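Local coordinates for PA0821 (Pseudomonas aeruginosa, PDB 7DRG), which probably serves as the immunity protein (antitoxin) against a putative VRR-NUC domain-containing effector of the type VI secretion system, at residues Thr74-Arg78 against Gly116-Arg120; Phe162-Phe166 against Trp232-Leu236; Glu198-Ala202 against Glu316-Val320; Ile227-Ser231 against Trp327-Leu331. The contacts are given in a common frame with arbitrary orientation. Numbering follows the deposited sequence.

Contacts 2, 3 and 4 form a connected series, whereas contact 1 lies apart at the surface, its centre 24 to 30 Å from those of the others; it shares with contact 2 the large antiparallel sheet. Residues 227-231 of contact 4 lead directly into 232-236 of contact 2, and the two sites, with centres about 16 Å apart, touch where Leu236 CD2 lies 3.8 Å from Ile227 CG2. Contacts 3 and 4 have centres about 15 Å apart and meet through Ala202 CB and Trp327 NE1, 4.1 Å from each other. Both also pack against the second subunit, so this series runs from the buried helix-sheet interface of contact 2 to the dimer interface.

Contact 1 of 4, residues Thr74-Arg78 against Gly116-Arg120; sequences TWLWR and GKKSR
This is a surface contact between a short strand and a loop: strand 75-77, with Thr74 before it, receives the loop segment 116-120 that follows strand 109-114. The backbone is extended from Trp75 through Trp77, and the nearest CA pairs are Thr74 with Gly116 (6.5 Å) and Trp75 with Ser119 (6.3 Å). Thr74 OG1 (chi1 p) is hydrogen-bonded to Gly116 O at 2.7 Å and to Thr114 O. Trp75 (chi1 m, chi2 near 104°) brings its indole edge to the loop carbonyls, where NE1 makes two weak hydrogen bonds, to Gly116 O at 3.0 Å and to Lys117 O at 3.3 Å. One face of this indole is covered by Ser119, whose CA sits 3.6 Å from the centroid of the five-membered ring in a CH-pi contact. Two residues on, Trp77 (chi1 m) extends in the same direction, and its NE1 makes a long, weak hydrogen bond of 3.5 Å to Ser119 O. Two alternating tryptophans thus hold the loop mainly by its backbone. Thr74 and Trp75 both face Thr114 in a classic beta bulge, and strand 75-77 lies between antiparallel strands 87-89 and 109-114, with Leu87 touching both indoles and Ser119.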
loop_
_atom_site.group_PDB
_atom_site.type_symbol
_atom_site.label_atom_id
_atom_site.label_comp_id
_atom_site.label_asym_id
_atom_site.label_seq_id
_atom_site.Cartn_x
_atom_site.Cartn_y
_atom_site.Cartn_z
ATOM N N THR B 74 26.411 -16.230 -1.652
ATOM C CA THR B 74 27.386 -15.422 -0.926
ATOM C C THR B 74 27.495 -15.766 0.559
ATOM O O THR B 74 28.577 -15.621 1.134
ATOM C CB THR B 74 27.045 -13.938 -1.080
ATOM O OG1 THR B 74 25.663 -13.734 -0.769
ATOM C CG2 THR B 74 27.325 -13.477 -2.500
ATOM N N TRP B 75 26.414 -16.232 1.187
ATOM C CA TRP B 75 26.393 -16.436 2.630
ATOM C C TRP B 75 25.635 -17.703 2.999
ATOM O O TRP B 75 24.658 -18.077 2.345
ATOM C CB TRP B 75 25.743 -15.247 3.357
ATOM C CG TRP B 75 26.367 -13.951 3.019
ATOM C CD1 TRP B 75 25.869 -12.991 2.185
ATOM C CD2 TRP B 75 27.625 -13.456 3.495
ATOM N NE1 TRP B 75 26.740 -11.939 2.106
ATOM C CE2 TRP B 75 27.823 -12.190 2.906
ATOM C CE3 TRP B 75 28.605 -13.963 4.352
ATOM C CZ2 TRP B 75 28.958 -11.424 3.148
ATOM C CZ3 TRP B 75 29.731 -13.198 4.595
ATOM C CH2 TRP B 75 29.896 -11.938 3.995
ATOM N N LEU B 76 26.085 -18.345 4.078
ATOM C CA LEU B 76 25.358 -19.439 4.710
ATOM C C LEU B 76 25.039 -19.054 6.148
ATOM O O LEU B 76 25.957 -18.823 6.952
ATOM C CB LEU B 76 26.169 -20.738 4.673
ATOM C CG LEU B 76 25.549 -21.858 5.506
ATOM C CD1 LEU B 76 24.193 -22.256 4.947
ATOM C CD2 LEU B 76 26.497 -23.050 5.541
ATOM N N TRP B 77 23.749 -19.000 6.472
ATOM C CA TRP B 77 23.272 -18.738 7.827
ATOM C C TRP B 77 22.835 -20.049 8.476
ATOM O O TRP B 77 22.136 -20.856 7.852
ATOM C CB TRP B 77 22.099 -17.741 7.820
ATOM C CG TRP B 77 22.478 -16.297 7.576
ATOM C CD1 TRP B 77 22.373 -15.595 6.398
ATOM C CD2 TRP B 77 23.007 -15.376 8.543
ATOM N NE1 TRP B 77 22.814 -14.302 6.583
ATOM C CE2 TRP B 77 23.204 -14.142 7.886
ATOM C CE3 TRP B 77 23.333 -15.478 9.898
ATOM C CZ2 TRP B 77 23.713 -13.022 8.541
ATOM C CZ3 TRP B 77 23.843 -14.366 10.544
ATOM C CH2 TRP B 77 24.032 -13.157 9.864
ATOM N N ARG B 78 23.252 -20.262 9.724
ATOM C CA ARG B 78 22.860 -21.434 10.493
ATOM C C ARG B 78 22.483 -20.994 11.900
ATOM O O ARG B 78 23.182 -20.177 12.505
ATOM C CB ARG B 78 23.987 -22.479 10.558
ATOM C CG ARG B 78 24.345 -23.127 9.213
ATOM C CD ARG B 78 25.503 -24.102 9.381
ATOM N NE ARG B 78 26.640 -23.418 9.976
ATOM C CZ ARG B 78 27.603 -24.025 10.653
ATOM N NH1 ARG B 78 27.577 -25.344 10.812
ATOM N NH2 ARG B 78 28.593 -23.307 11.168
ATOM N N GLY B 116 22.723 -12.178 -1.033
ATOM C CA GLY B 116 22.904 -10.756 -0.794
ATOM C C GLY B 116 24.377 -10.380 -0.802
ATOM O O GLY B 116 25.233 -11.142 -0.350
ATOM N N LYS B 117 24.678 -9.184 -1.314
ATOM C CA LYS B 117 26.065 -8.720 -1.290
ATOM C C LYS B 117 26.579 -8.610 0.141
ATOM O O LYS B 117 27.631 -9.164 0.485
ATOM C CB LYS B 117 26.196 -7.376 -2.011
ATOM C CG LYS B 117 27.629 -6.864 -2.043
ATOM C CD LYS B 117 27.759 -5.547 -2.789
ATOM C CE LYS B 117 29.152 -4.955 -2.593
ATOM N NZ LYS B 117 30.237 -5.909 -2.969
ATOM N N LYS B 118 25.857 -7.886 0.987
ATOM C CA LYS B 118 26.108 -7.896 2.418
ATOM C C LYS B 118 25.293 -9.010 3.062
ATOM O O LYS B 118 24.239 -9.393 2.555
ATOM C CB LYS B 118 25.751 -6.541 3.026
ATOM C CG LYS B 118 26.458 -5.378 2.337
ATOM C CD LYS B 118 26.464 -4.113 3.182
ATOM C CE LYS B 118 25.299 -3.206 2.842
ATOM N NZ LYS B 118 23.999 -3.785 3.256
ATOM N N SER B 119 25.803 -9.557 4.170
ATOM C CA SER B 119 25.078 -10.636 4.835
ATOM C C SER B 119 23.693 -10.187 5.292
ATOM O O SER B 119 22.790 -11.023 5.425
ATOM C CB SER B 119 25.892 -11.172 6.023
ATOM O OG SER B 119 26.083 -10.162 7.006
ATOM N N ARG B 120 23.508 -8.882 5.507
ATOM C CA ARG B 120 22.239 -8.300 5.909
ATOM C C ARG B 120 21.274 -8.131 4.740
ATOM O O ARG B 120 20.071 -7.959 4.963
ATOM C CB ARG B 120 22.512 -6.945 6.570
ATOM C CG ARG B 120 21.357 -6.320 7.319
ATOM C CD ARG B 120 21.790 -4.972 7.851
ATOM N NE ARG B 120 20.769 -4.346 8.681
ATOM C CZ ARG B 120 20.855 -3.103 9.135
ATOM N NH1 ARG B 120 21.913 -2.364 8.827
ATOM N NH2 ARG B 120 19.886 -2.598 9.886
#

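Contact 2 of 4, residues Phe162-Phe166 against Trp232-Leu236; sequences FLQLF and WLTLL
Leu233, Phe166 and Leu163 bury the most surface where helix segment 162-166 lies along strand 233-236. The axes run almost parallel (7°), 11.1 Å apart at closest approach, with Leu163 and Leu233 the nearest CA pair (8.4 Å). Leu233 (chi1 m, chi2 t) points at the helix, its CD1 lying 3.6 Å from Phe166 CD2, 3.9 Å from Leu163 CD1 and 4.1 Å from Phe162 CE1. The CA-to-CB bond of Phe166 (chi1 t, chi2 near 83°) points toward the strand, with Leu233 CB over one ring face and Phe166 CE2 4.4 Å from Leu235 CB. Leu163 (chi1 t, chi2 p) places CB 4.3 Å from Trp232 CH2; Trp232 CZ3 is 4.3 Å from Phe162 CD1. Trp232 NE1 is hydrogen-bonded to Gly273 O, and Trp232 and Leu233 both face Ala180 in a classic beta bulge. Leu40 and Leu44 of strand 34-46 also pack on Phe162 and Phe166. With no hydrogen bond across it, this is the apolar packing of a helix on one face of an antiparallel sheet.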
loop_
_atom_site.group_PDB
_atom_site.type_symbol
_atom_site.label_atom_id
_atom_site.label_comp_id
_atom_site.label_asym_id
_atom_site.label_seq_id
_atom_site.Cartn_x
_atom_site.Cartn_y
_atom_site.Cartn_z
ATOM N N PHE B 162 13.389 -23.305 -12.832
ATOM C CA PHE B 162 12.782 -23.334 -11.505
ATOM C C PHE B 162 11.672 -24.373 -11.442
ATOM O O PHE B 162 11.567 -25.133 -10.472
ATOM C CB PHE B 162 12.250 -21.946 -11.136
ATOM C CG PHE B 162 11.496 -21.914 -9.841
ATOM C CD1 PHE B 162 10.155 -22.262 -9.795
ATOM C CD2 PHE B 162 12.128 -21.551 -8.660
ATOM C CE1 PHE B 162 9.458 -22.259 -8.612
ATOM C CE2 PHE B 162 11.427 -21.533 -7.465
ATOM C CZ PHE B 162 10.098 -21.892 -7.438
ATOM N N LEU B 163 10.827 -24.415 -12.475
ATOM C CA LEU B 163 9.752 -25.393 -12.512
ATOM C C LEU B 163 10.295 -26.816 -12.385
ATOM O O LEU B 163 9.764 -27.622 -11.612
ATOM C CB LEU B 163 8.970 -25.211 -13.814
ATOM C CG LEU B 163 7.900 -26.235 -14.164
ATOM C CD1 LEU B 163 6.845 -26.283 -13.085
ATOM C CD2 LEU B 163 7.292 -25.870 -15.522
ATOM N N GLN B 164 11.371 -27.132 -13.114
ATOM C CA GLN B 164 11.982 -28.452 -13.009
ATOM C C GLN B 164 12.475 -28.730 -11.591
ATOM O O GLN B 164 12.317 -29.843 -11.079
ATOM C CB GLN B 164 13.135 -28.574 -14.006
ATOM C CG GLN B 164 13.707 -29.977 -14.101
ATOM C CD GLN B 164 12.763 -30.936 -14.803
ATOM O OE1 GLN B 164 12.472 -30.779 -15.994
ATOM N NE2 GLN B 164 12.263 -31.923 -14.067
ATOM N N LEU B 165 13.073 -27.730 -10.942
ATOM C CA LEU B 165 13.514 -27.910 -9.560
ATOM C C LEU B 165 12.335 -28.213 -8.648
ATOM O O LEU B 165 12.403 -29.116 -7.806
ATOM C CB LEU B 165 14.257 -26.666 -9.059
ATOM C CG LEU B 165 15.582 -26.280 -9.704
ATOM C CD1 LEU B 165 16.096 -24.991 -9.064
ATOM C CD2 LEU B 165 16.609 -27.404 -9.574
ATOM N N PHE B 166 11.245 -27.448 -8.786
ATOM C CA PHE B 166 10.106 -27.628 -7.890
ATOM C C PHE B 166 9.534 -29.037 -8.006
ATOM O O PHE B 166 9.240 -29.682 -6.991
ATOM C CB PHE B 166 9.036 -26.567 -8.179
ATOM C CG PHE B 166 7.988 -26.462 -7.112
ATOM C CD1 PHE B 166 8.219 -25.701 -5.978
ATOM C CD2 PHE B 166 6.773 -27.117 -7.239
ATOM C CE1 PHE B 166 7.255 -25.609 -4.989
ATOM C CE2 PHE B 166 5.811 -27.024 -6.256
ATOM C CZ PHE B 166 6.053 -26.262 -5.129
ATOM N N TRP B 232 1.361 -19.748 -8.471
ATOM C CA TRP B 232 1.677 -20.259 -9.805
ATOM C C TRP B 232 1.802 -21.777 -9.791
ATOM O O TRP B 232 1.261 -22.468 -10.663
ATOM C CB TRP B 232 2.964 -19.615 -10.332
ATOM C CG TRP B 232 3.313 -20.071 -11.721
ATOM C CD1 TRP B 232 2.475 -20.121 -12.804
ATOM C CD2 TRP B 232 4.588 -20.541 -12.181
ATOM N NE1 TRP B 232 3.150 -20.597 -13.903
ATOM C CE2 TRP B 232 4.448 -20.861 -13.551
ATOM C CE3 TRP B 232 5.833 -20.713 -11.572
ATOM C CZ2 TRP B 232 5.511 -21.338 -14.320
ATOM C CZ3 TRP B 232 6.886 -21.195 -12.334
ATOM C CH2 TRP B 232 6.722 -21.508 -13.685
ATOM N N LEU B 233 2.512 -22.314 -8.804
ATOM C CA LEU B 233 2.548 -23.747 -8.570
ATOM C C LEU B 233 1.895 -24.017 -7.222
ATOM O O LEU B 233 2.110 -23.269 -6.264
ATOM C CB LEU B 233 3.979 -24.282 -8.589
ATOM C CG LEU B 233 4.858 -23.850 -9.764
ATOM C CD1 LEU B 233 6.219 -24.532 -9.690
ATOM C CD2 LEU B 233 4.176 -24.166 -11.099
ATOM N N THR B 234 1.069 -25.056 -7.166
ATOM C CA THR B 234 0.391 -25.467 -5.946
ATOM C C THR B 234 0.581 -26.964 -5.779
ATOM O O THR B 234 0.296 -27.722 -6.706
ATOM C CB THR B 234 -1.097 -25.120 -6.004
ATOM O OG1 THR B 234 -1.236 -23.731 -6.336
ATOM C CG2 THR B 234 -1.752 -25.364 -4.648
ATOM N N LEU B 235 1.067 -27.389 -4.610
ATOM C CA LEU B 235 1.347 -28.798 -4.346
ATOM C C LEU B 235 0.337 -29.345 -3.343
ATOM O O LEU B 235 0.176 -28.788 -2.253
ATOM C CB LEU B 235 2.778 -28.993 -3.827
ATOM C CG LEU B 235 3.220 -30.453 -3.625
ATOM C CD1 LEU B 235 4.702 -30.561 -3.816
ATOM C CD2 LEU B 235 2.863 -30.957 -2.231
ATOM N N LEU B 236 -0.309 -30.453 -3.701
ATOM C CA LEU B 236 -1.210 -31.173 -2.813
ATOM C C LEU B 236 -0.713 -32.602 -2.669
ATOM O O LEU B 236 -0.484 -33.272 -3.678
ATOM C CB LEU B 236 -2.636 -31.208 -3.364
ATOM C CG LEU B 236 -3.275 -29.901 -3.832
ATOM C CD1 LEU B 236 -4.659 -30.192 -4.381
ATOM C CD2 LEU B 236 -3.352 -28.884 -2.701
#

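Contact 3 of 4, residues Glu198-Ala202 against Glu316-Val320; sequences EAFMA and ELRLV
No hydrogen bond joins the two segments; they meet by van der Waals packing, chiefly of apolar side chains. Residues 198-202 belong to helix 191-204. Beside them pass residues 316-320, a loop largely extended up to Arg318; the nearest CA atoms, of Ala199 and Arg318, are 5.8 Å apart. Ala199 and Ala202 direct CB at the loop, and Leu317 and Leu319 point back. Ala199 CB lies 3.9 Å from both Leu317 CD2 and Leu319 CG, its small size permitting this close approach. Leu317 (chi1 near -149°, between wells; chi2 p) also sets CD2 3.7 Å from Phe200 N, and Leu319 (chi1 m, chi2 t) sets CD1 4.0 Å from Ala202 CB.

Among the polar groups, Arg318 forms a salt bridge to Glu316, with NH2 2.9 Å and NE 3.1 Å from Glu316 OE2. Its CA-to-CB bond points away from 198-202, yet NH1 forms salt bridges with Glu195 and Asp192 earlier on the same helix. Leu319 centres an inverse gamma turn, closed by a weak hydrogen bond from Val320 N to Arg318 O at 3.1 Å.

Phe200 packs on Ala199 of the second subunit and both leucines on its Trp322, placing this loop-on-helix packing at the dimer interface.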
loop_
_atom_site.group_PDB
_atom_site.type_symbol
_atom_site.label_atom_id
_atom_site.label_comp_id
_atom_site.label_asym_id
_atom_site.label_seq_id
_atom_site.Cartn_x
_atom_site.Cartn_y
_atom_site.Cartn_z
ATOM N N GLU B 198 6.631 -5.898 2.981
ATOM C CA GLU B 198 5.874 -7.033 2.465
ATOM C C GLU B 198 4.369 -6.827 2.638
ATOM O O GLU B 198 3.582 -7.138 1.737
ATOM C CB GLU B 198 6.346 -8.309 3.165
ATOM C CG GLU B 198 5.643 -9.569 2.712
ATOM C CD GLU B 198 6.191 -10.803 3.404
ATOM O OE1 GLU B 198 6.214 -10.840 4.650
ATOM O OE2 GLU B 198 6.616 -11.737 2.695
ATOM N N ALA B 199 3.951 -6.274 3.781
ATOM C CA ALA B 199 2.524 -6.066 4.019
ATOM C C ALA B 199 1.944 -5.039 3.051
ATOM O O ALA B 199 0.826 -5.206 2.547
ATOM C CB ALA B 199 2.302 -5.632 5.468
ATOM N N PHE B 200 2.700 -3.976 2.775
ATOM C CA PHE B 200 2.258 -2.957 1.829
ATOM C C PHE B 200 2.114 -3.540 0.431
ATOM O O PHE B 200 1.129 -3.280 -0.271
ATOM C CB PHE B 200 3.261 -1.803 1.856
ATOM C CG PHE B 200 3.081 -0.788 0.768
ATOM C CD1 PHE B 200 1.870 -0.143 0.583
ATOM C CD2 PHE B 200 4.150 -0.441 -0.037
ATOM C CE1 PHE B 200 1.722 0.818 -0.408
ATOM C CE2 PHE B 200 4.011 0.512 -1.028
ATOM C CZ PHE B 200 2.793 1.140 -1.218
HETATM N N MSE B 201 3.073 -4.357 0.024
HETATM C CA MSE B 201 3.033 -5.005 -1.275
HETATM C C MSE B 201 1.885 -6.012 -1.389
HETATM O O MSE B 201 1.240 -6.107 -2.435
HETATM C CB MSE B 201 4.378 -5.677 -1.538
HETATM C CG MSE B 201 5.480 -4.699 -1.891
HETATM SE SE MSE B 201 5.006 -3.715 -3.506
HETATM C CE MSE B 201 5.498 -1.959 -2.946
ATOM N N ALA B 202 1.631 -6.746 -0.304
ATOM C CA ALA B 202 0.603 -7.784 -0.319
ATOM C C ALA B 202 -0.759 -7.210 -0.678
ATOM O O ALA B 202 -1.528 -7.833 -1.418
ATOM C CB ALA B 202 0.539 -8.474 1.041
ATOM N N GLU B 316 3.676 0.957 12.146
ATOM C CA GLU B 316 3.934 0.401 10.829
ATOM C C GLU B 316 2.940 -0.712 10.504
ATOM O O GLU B 316 2.317 -1.313 11.386
ATOM C CB GLU B 316 5.364 -0.124 10.731
ATOM C CG GLU B 316 5.622 -1.400 11.498
ATOM C CD GLU B 316 5.986 -1.186 12.954
ATOM O OE1 GLU B 316 5.960 -0.032 13.442
ATOM O OE2 GLU B 316 6.308 -2.194 13.615
ATOM N N LEU B 317 2.804 -0.979 9.206
ATOM C CA LEU B 317 1.863 -1.974 8.710
ATOM C C LEU B 317 2.356 -3.386 9.016
ATOM O O LEU B 317 3.531 -3.702 8.804
ATOM C CB LEU B 317 1.686 -1.796 7.204
ATOM C CG LEU B 317 0.341 -2.165 6.591
ATOM C CD1 LEU B 317 -0.714 -1.164 7.030
ATOM C CD2 LEU B 317 0.447 -2.217 5.075
ATOM N N ARG B 318 1.461 -4.233 9.530
ATOM C CA ARG B 318 1.775 -5.635 9.795
ATOM C C ARG B 318 0.541 -6.481 9.531
ATOM O O ARG B 318 -0.558 -6.126 9.963
ATOM C CB ARG B 318 2.215 -5.872 11.243
ATOM C CG ARG B 318 3.350 -5.002 11.741
ATOM C CD ARG B 318 4.697 -5.624 11.441
ATOM N NE ARG B 318 5.767 -4.836 12.044
ATOM C CZ ARG B 318 7.023 -5.244 12.169
ATOM N NH1 ARG B 318 7.380 -6.451 11.746
ATOM N NH2 ARG B 318 7.923 -4.447 12.731
ATOM N N LEU B 319 0.725 -7.618 8.860
ATOM C CA LEU B 319 -0.391 -8.530 8.614
ATOM C C LEU B 319 -0.554 -9.435 9.828
ATOM O O LEU B 319 0.019 -10.524 9.908
ATOM C CB LEU B 319 -0.168 -9.330 7.338
ATOM C CG LEU B 319 -0.290 -8.538 6.042
ATOM C CD1 LEU B 319 0.099 -9.448 4.878
ATOM C CD2 LEU B 319 -1.694 -8.001 5.866
ATOM N N VAL B 320 -1.357 -8.974 10.785
ATOM C CA VAL B 320 -1.645 -9.701 12.010
ATOM C C VAL B 320 -3.154 -9.852 12.147
ATOM O O VAL B 320 -3.936 -9.085 11.579
ATOM C CB VAL B 320 -1.066 -8.993 13.254
ATOM C CG1 VAL B 320 0.441 -8.817 13.123
ATOM C CG2 VAL B 320 -1.755 -7.644 13.461
#

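Contact 4 of 4, residues Ile227-Ser231 against Trp327-Leu331; sequences IKTVS and WLKRL
Arg330 makes the direct hydrogen bond across this buried contact between loop 227-231 and segment 327-331, which begins in helix 321-328. With chi1 p, chi2 and chi3 t and chi4 near -74°, its NH1 donates to Trp327 O (3.1 Å), as does Arg330 N (3.1 Å), while NH2 reaches Thr229 OG1 (2.9 Å, nearly linear). NE bonds to Pro206 O. Thr229 (chi1 t) donates OG1 to Val230 O at 2.8 Å. The backbone is helical at Lys228 and extended at Thr229 and Val230; Thr229 and Leu328 have the nearest CA atoms (6.9 Å).

Lys228, whose covered area is largest, is all t and runs past Trp327, Lys228 CE lying 3.6 Å from Trp327 CZ3; NZ reaches Val210 O and Asp209. Trp327 CH2 (chi1 t) is 4.3 Å from Thr229 CB, and Val230 CG2 (chi1 m) 3.8 Å from Leu331 CD1.

Water 1 links Lys228 O (2.9 Å), Leu328 O (2.8 Å) and Arg330 NH1 (3.0 Å); water 2 links Val230 O and Arg330 NH2 (each 2.9 Å). The arginine thus bridges the segments through Thr229 OG1 and two waters, beside the dimer interface, where Trp327 packs on Leu319 and Arg330 on Leu317 of the second subunit.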
loop_
_atom_site.group_PDB
_atom_site.type_symbol
_atom_site.label_atom_id
_atom_site.label_comp_id
_atom_site.label_asym_id
_atom_site.label_seq_id
_atom_site.Cartn_x
_atom_site.Cartn_y
_atom_site.Cartn_z
ATOM N N ILE B 227 -4.569 -26.207 3.146
ATOM C CA ILE B 227 -3.486 -25.471 2.502
ATOM C C ILE B 227 -3.597 -23.984 2.809
ATOM O O ILE B 227 -4.681 -23.450 3.069
ATOM C CB ILE B 227 -3.447 -25.677 0.970
ATOM C CG1 ILE B 227 -4.743 -25.185 0.318
ATOM C CG2 ILE B 227 -3.160 -27.134 0.628
ATOM C CD1 ILE B 227 -4.694 -25.204 -1.193
ATOM N N LYS B 228 -2.448 -23.311 2.758
ATOM C CA LYS B 228 -2.397 -21.877 3.006
ATOM C C LYS B 228 -2.887 -21.083 1.805
ATOM O O LYS B 228 -3.684 -20.147 1.949
ATOM C CB LYS B 228 -0.965 -21.472 3.354
ATOM C CG LYS B 228 -0.760 -19.976 3.561
ATOM C CD LYS B 228 0.726 -19.673 3.461
ATOM C CE LYS B 228 1.012 -18.186 3.456
ATOM N NZ LYS B 228 2.466 -17.936 3.223
ATOM N N THR B 229 -2.409 -21.427 0.615
ATOM C CA THR B 229 -2.657 -20.588 -0.544
ATOM C C THR B 229 -2.373 -21.376 -1.810
ATOM O O THR B 229 -1.621 -22.357 -1.804
ATOM C CB THR B 229 -1.785 -19.324 -0.522
ATOM O OG1 THR B 229 -2.140 -18.478 -1.622
ATOM C CG2 THR B 229 -0.308 -19.695 -0.648
ATOM N N VAL B 230 -2.992 -20.927 -2.891
ATOM C CA VAL B 230 -2.570 -21.308 -4.228
ATOM C C VAL B 230 -1.600 -20.247 -4.739
ATOM O O VAL B 230 -1.554 -19.119 -4.241
ATOM C CB VAL B 230 -3.775 -21.476 -5.179
ATOM C CG1 VAL B 230 -4.855 -22.327 -4.526
ATOM C CG2 VAL B 230 -4.339 -20.109 -5.580
ATOM N N SER B 231 -0.799 -20.614 -5.730
ATOM C CA SER B 231 0.030 -19.641 -6.433
ATOM C C SER B 231 0.280 -20.195 -7.827
ATOM O O SER B 231 -0.505 -21.008 -8.322
ATOM C CB SER B 231 1.326 -19.347 -5.657
ATOM O OG SER B 231 1.929 -18.164 -6.166
ATOM N N TRP B 327 -6.206 -11.787 4.303
ATOM C CA TRP B 327 -5.252 -12.086 3.240
ATOM C C TRP B 327 -5.489 -13.475 2.650
ATOM O O TRP B 327 -5.365 -13.672 1.434
ATOM C CB TRP B 327 -3.816 -11.965 3.761
ATOM C CG TRP B 327 -2.819 -12.264 2.676
ATOM C CD1 TRP B 327 -2.342 -11.388 1.745
ATOM C CD2 TRP B 327 -2.223 -13.533 2.377
ATOM N NE1 TRP B 327 -1.473 -12.022 0.897
ATOM C CE2 TRP B 327 -1.377 -13.341 1.263
ATOM C CE3 TRP B 327 -2.312 -14.807 2.948
ATOM C CZ2 TRP B 327 -0.632 -14.381 0.700
ATOM C CZ3 TRP B 327 -1.567 -15.843 2.387
ATOM C CH2 TRP B 327 -0.739 -15.617 1.275
ATOM N N LEU B 328 -5.843 -14.449 3.495
ATOM C CA LEU B 328 -6.095 -15.805 3.009
ATOM C C LEU B 328 -7.203 -15.839 1.966
ATOM O O LEU B 328 -7.201 -16.710 1.083
ATOM C CB LEU B 328 -6.467 -16.717 4.176
ATOM C CG LEU B 328 -5.385 -16.996 5.218
ATOM C CD1 LEU B 328 -5.964 -17.786 6.385
ATOM C CD2 LEU B 328 -4.239 -17.760 4.572
ATOM N N LYS B 329 -8.154 -14.910 2.059
ATOM C CA LYS B 329 -9.340 -14.875 1.211
ATOM C C LYS B 329 -9.189 -13.961 0.003
ATOM O O LYS B 329 -10.177 -13.729 -0.702
ATOM C CB LYS B 329 -10.562 -14.416 2.012
ATOM C CG LYS B 329 -10.801 -15.084 3.357
ATOM C CD LYS B 329 -11.996 -14.404 4.042
ATOM C CE LYS B 329 -12.030 -14.628 5.546
ATOM N NZ LYS B 329 -12.392 -16.028 5.903
ATOM N N ARG B 330 -7.985 -13.448 -0.263
ATOM C CA ARG B 330 -7.828 -12.355 -1.222
ATOM C C ARG B 330 -8.233 -12.722 -2.646
ATOM O O ARG B 330 -8.550 -11.822 -3.432
ATOM C CB ARG B 330 -6.384 -11.854 -1.213
ATOM C CG ARG B 330 -5.402 -12.872 -1.736
ATOM C CD ARG B 330 -3.967 -12.600 -1.292
ATOM N NE ARG B 330 -3.108 -13.580 -1.953
ATOM C CZ ARG B 330 -3.033 -14.863 -1.606
ATOM N NH1 ARG B 330 -3.723 -15.321 -0.566
ATOM N NH2 ARG B 330 -2.270 -15.692 -2.309
ATOM N N LEU B 331 -8.239 -14.000 -3.001
ATOM C CA LEU B 331 -8.575 -14.413 -4.356
ATOM C C LEU B 331 -10.025 -14.864 -4.516
ATOM O O LEU B 331 -10.441 -15.181 -5.639
ATOM C CB LEU B 331 -7.628 -15.537 -4.797
ATOM C CG LEU B 331 -6.131 -15.208 -4.842
ATOM C CD1 LEU B 331 -5.286 -16.483 -4.978
ATOM C CD2 LEU B 331 -5.847 -14.275 -5.996
HETATM O O HOH W 1 -4.788 -18.006 0.347
HETATM O O HOH W 2 -0.709 -16.335 -4.715
#